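Local coordinates for dehydroquinate synthase (Thermus thermophilus, PDB 1UJN), which probably converts 3-deoxy-D-arabino-heptulosonate 7-phosphate to 3-dehydroquinate in the shikimate route to chorismate, using NAD and a divalent metal ion, at residues T232-T241 against P287-L298. Numbering follows the deposited sequence.
Sequences TLGHALEAQT and PPLAFEDLLPYL
Tyr297 holds CG anti to its carbonyl carbon (chi1 -55°), which lays the ring along helix 231-240, while Gln240 has CG anti to its backbone N (chi1 -174°), and a bend at the next bond brings the amide beside Pro287 and Pro288. The Tyr297 ring receives the helix backbone over one face, with Ala236 O 3.8 Å above the plane and offset toward the rim. Its root is close-packed, Tyr297 CB lying 3.4 Å from Ala236 CB, and Ala239 CB approaches Tyr297 CD2 obliquely at 3.2 Å. With an alanine here, Ala239 CB and the backbone at Ala236 and Gln240 would probably lose the ring that covers them. Beside Ala236 CB, which lies 3.9 Å from Leu294 CD1, that same leucine methyl meets Leu233 CD1 at 3.7 Å, the two leucines crossing at about a right angle. At the helix C-terminus, Gln240 NE2 makes a weak, bent hydrogen bond to Pro288 O (3.3 Å, 142°), and the Gln240 and Pro287 side chains run past each other in opposite directions. Near Thr232, which adjoins the predicted zinc ligand His231, a water donates to Thr232 O (2.7 Å) and Tyr297 O (3.2 Å). Helix 327-342 backs Leu289. Methyl and ring packing thus carries the union of helix 231-240 with segment 287-298, the polar links being one weak hydrogen bond and one water bridge.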
loop_
_atom_site.group_PDB
_atom_site.type_symbol
_atom_site.label_atom_id
_atom_site.label_comp_id
_atom_site.label_asym_id
_atom_site.label_seq_id
_atom_site.Cartn_x
_atom_site.Cartn_y
_atom_site.Cartn_z
ATOM N N THR A 232 24.086 -5.451 -9.984
ATOM C CA THR A 232 24.258 -4.339 -10.917
ATOM C C THR A 232 24.442 -4.885 -12.332
ATOM O O THR A 232 23.760 -4.460 -13.267
ATOM C CB THR A 232 25.474 -3.462 -10.539
ATOM O OG1 THR A 232 25.305 -2.959 -9.207
ATOM C CG2 THR A 232 25.594 -2.282 -11.496
ATOM N N LEU A 233 25.363 -5.831 -12.491
ATOM C CA LEU A 233 25.580 -6.426 -13.800
ATOM C C LEU A 233 24.436 -7.394 -14.087
ATOM O O LEU A 233 23.965 -7.495 -15.221
ATOM C CB LEU A 233 26.918 -7.173 -13.852
ATOM C CG LEU A 233 27.175 -7.869 -15.196
ATOM C CD1 LEU A 233 27.157 -6.839 -16.317
ATOM C CD2 LEU A 233 28.504 -8.600 -15.163
ATOM N N GLY A 234 23.985 -8.096 -13.049
ATOM C CA GLY A 234 22.900 -9.046 -13.214
ATOM C C GLY A 234 21.677 -8.398 -13.833
ATOM O O GLY A 234 21.092 -8.915 -14.783
ATOM N N HIS A 235 21.291 -7.255 -13.284
ATOM C CA HIS A 235 20.139 -6.518 -13.775
ATOM C C HIS A 235 20.326 -6.138 -15.241
ATOM O O HIS A 235 19.394 -6.233 -16.042
ATOM C CB HIS A 235 19.948 -5.253 -12.943
ATOM C CG HIS A 235 18.806 -4.403 -13.396
ATOM N ND1 HIS A 235 17.491 -4.738 -13.158
ATOM C CD2 HIS A 235 18.780 -3.240 -14.086
ATOM C CE1 HIS A 235 16.703 -3.815 -13.683
ATOM N NE2 HIS A 235 17.460 -2.895 -14.251
ATOM N N ALA A 236 21.538 -5.711 -15.584
ATOM C CA ALA A 236 21.857 -5.307 -16.948
ATOM C C ALA A 236 21.731 -6.475 -17.922
ATOM O O ALA A 236 21.276 -6.304 -19.057
ATOM C CB ALA A 236 23.266 -4.732 -17.000
ATOM N N LEU A 237 22.135 -7.661 -17.478
ATOM C CA LEU A 237 22.064 -8.855 -18.317
ATOM C C LEU A 237 20.614 -9.275 -18.522
ATOM O O LEU A 237 20.214 -9.652 -19.627
ATOM C CB LEU A 237 22.859 -9.996 -17.673
ATOM C CG LEU A 237 24.378 -9.772 -17.602
ATOM C CD1 LEU A 237 25.022 -10.867 -16.763
ATOM C CD2 LEU A 237 24.968 -9.750 -19.005
ATOM N N GLU A 238 19.826 -9.210 -17.456
ATOM C CA GLU A 238 18.420 -9.571 -17.544
ATOM C C GLU A 238 17.712 -8.646 -18.524
ATOM O O GLU A 238 16.870 -9.085 -19.306
ATOM C CB GLU A 238 17.762 -9.477 -16.168
ATOM C CG GLU A 238 18.035 -10.672 -15.273
ATOM C CD GLU A 238 17.354 -10.553 -13.924
ATOM O OE1 GLU A 238 17.844 -9.783 -13.073
ATOM O OE2 GLU A 238 16.321 -11.224 -13.719
ATOM N N ALA A 239 18.070 -7.366 -18.490
ATOM C CA ALA A 239 17.461 -6.384 -19.379
ATOM C C ALA A 239 17.857 -6.608 -20.835
ATOM O O ALA A 239 17.014 -6.551 -21.736
ATOM C CB ALA A 239 17.849 -4.973 -18.940
ATOM N N GLN A 240 19.139 -6.869 -21.068
ATOM C CA GLN A 240 19.618 -7.088 -22.426
ATOM C C GLN A 240 19.035 -8.345 -23.065
ATOM O O GLN A 240 18.826 -8.390 -24.280
ATOM C CB GLN A 240 21.137 -7.183 -22.453
ATOM C CG GLN A 240 21.692 -7.271 -23.865
ATOM C CD GLN A 240 22.968 -8.070 -23.943
ATOM O OE1 GLN A 240 23.452 -8.583 -22.933
ATOM N NE2 GLN A 240 23.532 -8.177 -25.145
ATOM N N THR A 241 18.780 -9.366 -22.255
ATOM C CA THR A 241 18.221 -10.617 -22.766
ATOM C C THR A 241 16.698 -10.565 -22.828
ATOM O O THR A 241 16.043 -11.580 -23.076
ATOM C CB THR A 241 18.623 -11.813 -21.879
ATOM O OG1 THR A 241 18.083 -11.638 -20.559
ATOM C CG2 THR A 241 20.132 -11.923 -21.791
ATOM N N PRO A 287 24.412 -13.755 -24.930
ATOM C CA PRO A 287 24.556 -13.199 -26.278
ATOM C C PRO A 287 25.762 -12.263 -26.269
ATOM O O PRO A 287 26.145 -11.755 -25.216
ATOM C CB PRO A 287 23.254 -12.444 -26.470
ATOM C CG PRO A 287 22.997 -11.907 -25.093
ATOM C CD PRO A 287 23.301 -13.104 -24.212
ATOM N N PRO A 288 26.379 -12.026 -27.434
ATOM C CA PRO A 288 27.536 -11.127 -27.428
ATOM C C PRO A 288 27.202 -9.795 -26.772
ATOM O O PRO A 288 26.104 -9.260 -26.940
ATOM C CB PRO A 288 27.890 -11.000 -28.912
ATOM C CG PRO A 288 26.591 -11.310 -29.618
ATOM C CD PRO A 288 26.037 -12.446 -28.804
ATOM N N LEU A 289 28.150 -9.271 -26.009
ATOM C CA LEU A 289 27.952 -8.012 -25.312
ATOM C C LEU A 289 29.243 -7.202 -25.237
ATOM O O LEU A 289 30.318 -7.745 -24.989
ATOM C CB LEU A 289 27.409 -8.291 -23.906
ATOM C CG LEU A 289 27.771 -9.666 -23.329
ATOM C CD1 LEU A 289 29.277 -9.761 -23.108
ATOM C CD2 LEU A 289 27.022 -9.890 -22.024
ATOM N N ALA A 290 29.130 -5.902 -25.476
ATOM C CA ALA A 290 30.284 -5.015 -25.432
ATOM C C ALA A 290 30.133 -4.082 -24.243
ATOM O O ALA A 290 29.018 -3.764 -23.832
ATOM C CB ALA A 290 30.375 -4.214 -26.721
ATOM N N PHE A 291 31.256 -3.643 -23.686
ATOM C CA PHE A 291 31.220 -2.748 -22.541
ATOM C C PHE A 291 30.442 -1.476 -22.863
ATOM O O PHE A 291 29.729 -0.946 -22.011
ATOM C CB PHE A 291 32.638 -2.374 -22.111
ATOM C CG PHE A 291 32.689 -1.578 -20.841
ATOM C CD1 PHE A 291 32.355 -2.164 -19.626
ATOM C CD2 PHE A 291 33.052 -0.236 -20.859
ATOM C CE1 PHE A 291 32.381 -1.429 -18.447
ATOM C CE2 PHE A 291 33.082 0.511 -19.684
ATOM C CZ PHE A 291 32.745 -0.088 -18.475
ATOM N N GLU A 292 30.580 -0.996 -24.095
ATOM C CA GLU A 292 29.901 0.221 -24.527
ATOM C C GLU A 292 28.385 0.058 -24.570
ATOM O O GLU A 292 27.645 1.009 -24.319
ATOM C CB GLU A 292 30.410 0.651 -25.906
ATOM C CG GLU A 292 31.923 0.806 -25.997
ATOM C CD GLU A 292 32.642 -0.525 -26.120
ATOM O OE1 GLU A 292 33.889 -0.541 -26.045
ATOM O OE2 GLU A 292 31.960 -1.556 -26.302
ATOM N N ASP A 293 27.926 -1.146 -24.892
ATOM C CA ASP A 293 26.497 -1.421 -24.963
ATOM C C ASP A 293 25.966 -1.815 -23.589
ATOM O O ASP A 293 24.771 -2.049 -23.414
ATOM C CB ASP A 293 26.225 -2.547 -25.962
ATOM C CG ASP A 293 26.796 -2.254 -27.337
ATOM O OD1 ASP A 293 26.482 -1.184 -27.898
ATOM O OD2 ASP A 293 27.560 -3.097 -27.856
ATOM N N LEU A 294 26.869 -1.889 -22.617
ATOM C CA LEU A 294 26.506 -2.251 -21.253
ATOM C C LEU A 294 26.070 -1.017 -20.471
ATOM O O LEU A 294 25.014 -1.010 -19.838
ATOM C CB LEU A 294 27.701 -2.901 -20.552
ATOM C CG LEU A 294 27.470 -3.391 -19.122
ATOM C CD1 LEU A 294 26.498 -4.560 -19.139
ATOM C CD2 LEU A 294 28.794 -3.810 -18.498
ATOM N N LEU A 295 26.897 0.023 -20.532
ATOM C CA LEU A 295 26.648 1.282 -19.836
ATOM C C LEU A 295 25.174 1.670 -19.721
ATOM O O LEU A 295 24.711 2.044 -18.644
ATOM C CB LEU A 295 27.425 2.412 -20.518
ATOM C CG LEU A 295 28.949 2.273 -20.533
ATOM C CD1 LEU A 295 29.555 3.398 -21.353
ATOM C CD2 LEU A 295 29.483 2.297 -19.109
ATOM N N PRO A 296 24.419 1.593 -20.832
ATOM C CA PRO A 296 22.998 1.952 -20.788
ATOM C C PRO A 296 22.242 1.280 -19.643
ATOM O O PRO A 296 21.485 1.932 -18.917
ATOM C CB PRO A 296 22.495 1.503 -22.155
ATOM C CG PRO A 296 23.673 1.771 -23.031
ATOM C CD PRO A 296 24.820 1.229 -22.203
ATOM N N TYR A 297 22.453 -0.024 -19.482
ATOM C CA TYR A 297 21.782 -0.777 -18.429
ATOM C C TYR A 297 22.412 -0.553 -17.056
ATOM O O TYR A 297 21.844 -0.945 -16.036
ATOM C CB TYR A 297 21.789 -2.273 -18.755
ATOM C CG TYR A 297 21.192 -2.617 -20.100
ATOM C CD1 TYR A 297 21.997 -2.746 -21.233
ATOM C CD2 TYR A 297 19.818 -2.803 -20.245
ATOM C CE1 TYR A 297 21.448 -3.053 -22.477
ATOM C CE2 TYR A 297 19.258 -3.109 -21.484
ATOM C CZ TYR A 297 20.077 -3.232 -22.594
ATOM O OH TYR A 297 19.524 -3.532 -23.818
ATOM N N LEU A 298 23.584 0.074 -17.031
ATOM C CA LEU A 298 24.272 0.346 -15.772
ATOM C C LEU A 298 23.927 1.735 -15.248
ATOM O O LEU A 298 23.561 1.894 -14.084
ATOM C CB LEU A 298 25.787 0.227 -15.951
ATOM C CG LEU A 298 26.329 -1.157 -16.317
ATOM C CD1 LEU A 298 27.843 -1.100 -16.408
ATOM C CD2 LEU A 298 25.898 -2.177 -15.273
HETATM O O HOH W 1 21.938 -2.502 -13.247
#